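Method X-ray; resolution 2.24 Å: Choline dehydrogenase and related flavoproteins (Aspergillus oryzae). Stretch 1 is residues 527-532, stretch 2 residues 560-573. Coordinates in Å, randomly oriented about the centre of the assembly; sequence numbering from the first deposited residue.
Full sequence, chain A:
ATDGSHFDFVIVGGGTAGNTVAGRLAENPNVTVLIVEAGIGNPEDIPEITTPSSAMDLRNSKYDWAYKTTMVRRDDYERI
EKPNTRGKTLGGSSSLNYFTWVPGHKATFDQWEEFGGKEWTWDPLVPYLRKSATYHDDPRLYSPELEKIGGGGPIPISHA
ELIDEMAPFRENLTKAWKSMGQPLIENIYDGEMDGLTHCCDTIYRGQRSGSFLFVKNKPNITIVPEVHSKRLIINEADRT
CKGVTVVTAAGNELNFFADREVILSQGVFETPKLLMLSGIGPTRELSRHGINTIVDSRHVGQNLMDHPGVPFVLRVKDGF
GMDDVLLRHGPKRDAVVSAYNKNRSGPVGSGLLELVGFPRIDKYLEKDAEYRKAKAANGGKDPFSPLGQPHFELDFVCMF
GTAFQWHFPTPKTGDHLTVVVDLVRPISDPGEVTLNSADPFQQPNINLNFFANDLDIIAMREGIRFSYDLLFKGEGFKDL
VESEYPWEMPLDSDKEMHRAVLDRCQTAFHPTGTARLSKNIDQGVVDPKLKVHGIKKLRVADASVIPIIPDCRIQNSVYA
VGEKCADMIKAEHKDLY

Stretch 1 (527-532) DPKLKV
Stretch 2, residues 560-573: AVGEKCADMIKAEH

The turn residue with the most area covered by the helix, Leu 530, sits in a left-handed backbone conformation, with phi/psi of 66/19°, a region glycine or asparagine would enter more easily. From this conformation its CA-to-CB bond points toward the helix.

The turn is type I, running from Asp 527 to Leu 530, with Pro 528 at -61/-19° and Lys 529 at -96/15°. Proline suits the first of these corner positions because its ring already fixes phi near that value. Leu 530 N donates to Asp 527 O at 2.7 Å, and Asp 527 N to Lys 531 O at 2.8 Å. Asp 527, chi1 p at 69°, folds its carboxylate back over the loop, so that Asp 527 OD1 accepts from Lys 531 N at 2.9 Å and, weakly, from Lys 529 N at 2.9 Å. A short acidic side chain thus braces the loop from within while making no contact with the helix.

Stretch 2 is helical from Ala 560 through Glu 572, continuing a helix that begins earlier in the chain; His 573 is the first residue to leave helical phi/psi. The register sets CA of Lys 529 6.4 Å from CA of Met 568, and CA of Leu 530 6.8 Å from CA of Cys 565. The helix residues that touch the turn, Val 561, Cys 565, Met 568 and Glu 572, follow the three-to-four spacing of one helical face.

Leu 530 (chi1 m, chi2 t) is buried against three of them. Leu 530 CD1 lies 3.6 Å from Cys 565 CB and 4.3 Å from Val 561 CG1. Cys 565 and Val 561, both chi1 t, have CA-to-CB bonds that run sideways, and their small side chains lie beside the leucine methyl.

The CA-to-CB bond of Met 568 points toward the loop, and this residue gives up the most surface, 80 of the 318 Å² buried in total. With chi1 m and chi2 t the chain extends to SD, and chi3 m turns Met 568 CE, which lies 3.7 Å from Leu 530 CG. Met 568 SD is 3.5 Å from Pro 528 O and 3.6 Å from Lys 529 CD. Lys 529 (m, m, t, t) lends its aliphatic portion to this packing, its NZ being hydrogen-bonded elsewhere in the structure.

At the exposed end of the helix, Lys 531 (m, t, t, t) leaves its backbone sideways but reaches Glu 572. Lys 531 NZ forms a salt bridge with Glu 572 OE2 at 3.1 Å, supplemented by a weak hydrogen bond to Glu 572 OE1 at 3.3 Å. With chi1 t, the CA-to-CB bond of Glu 572 points toward the loop, with chi2 at 147°, between wells. The rule is apolar packing under the turn, with one long-armed ion pair at its margin.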

# COMPACT_ATOMS: atom_id res chain seq x y z
N ASP A 527 16.88 -25.81 -17.92
CA ASP A 527 17.77 -26.89 -17.52
C ASP A 527 19.16 -26.37 -17.17
O ASP A 527 19.41 -25.16 -17.21
CB ASP A 527 17.82 -28.01 -18.59
CG ASP A 527 18.52 -27.58 -19.88
OD1 ASP A 527 19.17 -26.51 -19.91
OD2 ASP A 527 18.41 -28.32 -20.87
N PRO A 528 20.08 -27.28 -16.81
CA PRO A 528 21.41 -26.80 -16.42
C PRO A 528 22.16 -26.03 -17.51
O PRO A 528 23.10 -25.30 -17.19
CB PRO A 528 22.15 -28.08 -16.04
CG PRO A 528 21.07 -28.95 -15.50
CD PRO A 528 19.88 -28.69 -16.42
N LYS A 529 21.78 -26.18 -18.78
CA LYS A 529 22.41 -25.39 -19.83
C LYS A 529 21.57 -24.16 -20.13
O LYS A 529 21.74 -23.51 -21.15
CB LYS A 529 22.62 -26.23 -21.09
CG LYS A 529 23.33 -27.56 -20.83
CD LYS A 529 24.69 -27.37 -20.16
CE LYS A 529 25.37 -28.71 -19.95
NZ LYS A 529 26.75 -28.52 -19.47
N LEU A 530 20.65 -23.86 -19.21
CA LEU A 530 19.85 -22.65 -19.27
C LEU A 530 18.91 -22.69 -20.47
O LEU A 530 18.41 -21.65 -20.90
CB LEU A 530 20.73 -21.40 -19.31
CG LEU A 530 21.58 -21.17 -18.05
CD1 LEU A 530 22.35 -19.88 -18.17
CD2 LEU A 530 20.69 -21.17 -16.80
N LYS A 531 18.68 -23.88 -21.00
CA LYS A 531 17.68 -24.07 -22.06
C LYS A 531 16.28 -24.21 -21.45
O LYS A 531 16.10 -24.93 -20.47
CB LYS A 531 17.99 -25.31 -22.89
CG LYS A 531 19.29 -25.23 -23.66
CD LYS A 531 19.56 -26.52 -24.39
CE LYS A 531 20.76 -26.40 -25.28
NZ LYS A 531 20.73 -27.49 -26.28
N VAL A 532 15.30 -23.53 -22.04
CA VAL A 532 13.92 -23.62 -21.58
C VAL A 532 13.37 -25.05 -21.75
O VAL A 532 13.31 -25.58 -22.87
CB VAL A 532 13.01 -22.57 -22.30
CG1 VAL A 532 11.55 -22.71 -21.86
CG2 VAL A 532 13.49 -21.17 -22.02
N ALA A 560 27.83 -13.44 -13.55
CA ALA A 560 28.31 -14.83 -13.58
C ALA A 560 27.39 -15.71 -14.44
O ALA A 560 27.87 -16.54 -15.23
CB ALA A 560 28.41 -15.41 -12.18
N VAL A 561 26.08 -15.54 -14.27
CA VAL A 561 25.11 -16.31 -15.02
C VAL A 561 25.26 -16.09 -16.53
O VAL A 561 25.24 -17.04 -17.32
CB VAL A 561 23.66 -16.00 -14.58
CG1 VAL A 561 22.68 -16.35 -15.69
CG2 VAL A 561 23.32 -16.77 -13.27
N GLY A 562 25.43 -14.83 -16.92
CA GLY A 562 25.64 -14.48 -18.31
C GLY A 562 26.93 -15.05 -18.87
O GLY A 562 26.96 -15.50 -20.01
N GLU A 563 28.01 -15.05 -18.08
CA GLU A 563 29.30 -15.52 -18.55
C GLU A 563 29.21 -17.02 -18.80
O GLU A 563 29.66 -17.51 -19.84
CB GLU A 563 30.42 -15.20 -17.55
CG GLU A 563 30.72 -13.73 -17.34
CD GLU A 563 31.58 -13.10 -18.42
OE1 GLU A 563 31.73 -13.70 -19.51
OE2 GLU A 563 32.11 -12.00 -18.19
N LYS A 564 28.61 -17.75 -17.87
CA LYS A 564 28.46 -19.19 -18.01
C LYS A 564 27.56 -19.50 -19.20
O LYS A 564 27.87 -20.36 -20.02
CB LYS A 564 27.93 -19.83 -16.73
CG LYS A 564 27.77 -21.37 -16.81
CD LYS A 564 27.51 -21.98 -15.43
CE LYS A 564 27.35 -23.50 -15.49
NZ LYS A 564 28.41 -24.15 -16.30
N CYS A 565 26.44 -18.79 -19.31
CA CYS A 565 25.54 -19.02 -20.42
C CYS A 565 26.26 -18.95 -21.76
O CYS A 565 26.10 -19.83 -22.60
CB CYS A 565 24.40 -17.99 -20.43
SG CYS A 565 23.20 -18.33 -21.73
N ALA A 566 27.04 -17.89 -21.96
CA ALA A 566 27.80 -17.70 -23.18
C ALA A 566 28.79 -18.87 -23.41
O ALA A 566 28.86 -19.43 -24.51
CB ALA A 566 28.54 -16.35 -23.14
N ASP A 567 29.52 -19.24 -22.37
CA ASP A 567 30.41 -20.39 -22.46
C ASP A 567 29.66 -21.64 -22.93
O ASP A 567 30.10 -22.30 -23.87
CB ASP A 567 31.11 -20.67 -21.12
CG ASP A 567 32.55 -20.12 -21.08
OD1 ASP A 567 32.90 -19.33 -21.98
OD2 ASP A 567 33.30 -20.48 -20.13
N MET A 568 28.52 -21.94 -22.30
CA MET A 568 27.74 -23.13 -22.66
C MET A 568 27.19 -23.09 -24.10
O MET A 568 27.12 -24.13 -24.77
CB MET A 568 26.62 -23.38 -21.65
CG MET A 568 27.14 -23.59 -20.20
SD MET A 568 25.87 -24.18 -19.05
CE MET A 568 24.79 -22.74 -19.04
N ILE A 569 26.83 -21.90 -24.58
CA ILE A 569 26.38 -21.75 -25.97
C ILE A 569 27.55 -21.99 -26.93
O ILE A 569 27.41 -22.67 -27.95
CB ILE A 569 25.75 -20.36 -26.22
CG1 ILE A 569 24.38 -20.27 -25.53
CG2 ILE A 569 25.57 -20.09 -27.72
CD1 ILE A 569 23.79 -18.88 -25.56
N LYS A 570 28.72 -21.45 -26.60
CA LYS A 570 29.90 -21.63 -27.45
C LYS A 570 30.29 -23.10 -27.54
O LYS A 570 30.70 -23.56 -28.60
CB LYS A 570 31.08 -20.82 -26.93
CG LYS A 570 30.93 -19.31 -27.12
CD LYS A 570 32.22 -18.59 -26.73
CE LYS A 570 32.02 -17.08 -26.73
NZ LYS A 570 33.24 -16.36 -26.27
N ALA A 571 30.17 -23.82 -26.43
CA ALA A 571 30.54 -25.22 -26.41
C ALA A 571 29.62 -26.01 -27.33
O ALA A 571 30.02 -27.03 -27.91
CB ALA A 571 30.48 -25.78 -25.00
N GLU A 572 28.39 -25.55 -27.46
CA GLU A 572 27.42 -26.23 -28.29
C GLU A 572 27.66 -25.99 -29.78
O GLU A 572 27.54 -26.92 -30.58
CB GLU A 572 26.01 -25.82 -27.92
CG GLU A 572 24.97 -26.37 -28.87
CD GLU A 572 23.68 -26.67 -28.16
OE1 GLU A 572 22.63 -26.70 -28.84
OE2 GLU A 572 23.73 -26.88 -26.93
N HIS A 573 28.00 -24.76 -30.16
CA HIS A 573 28.20 -24.44 -31.57
C HIS A 573 29.67 -24.51 -32.00
O HIS A 573 30.32 -23.50 -32.30
CB HIS A 573 27.56 -23.09 -31.89
CG HIS A 573 26.10 -23.05 -31.60
ND1 HIS A 573 25.14 -23.36 -32.54
CD2 HIS A 573 25.43 -22.80 -30.45
CE1 HIS A 573 23.94 -23.28 -31.98
NE2 HIS A 573 24.09 -22.93 -30.72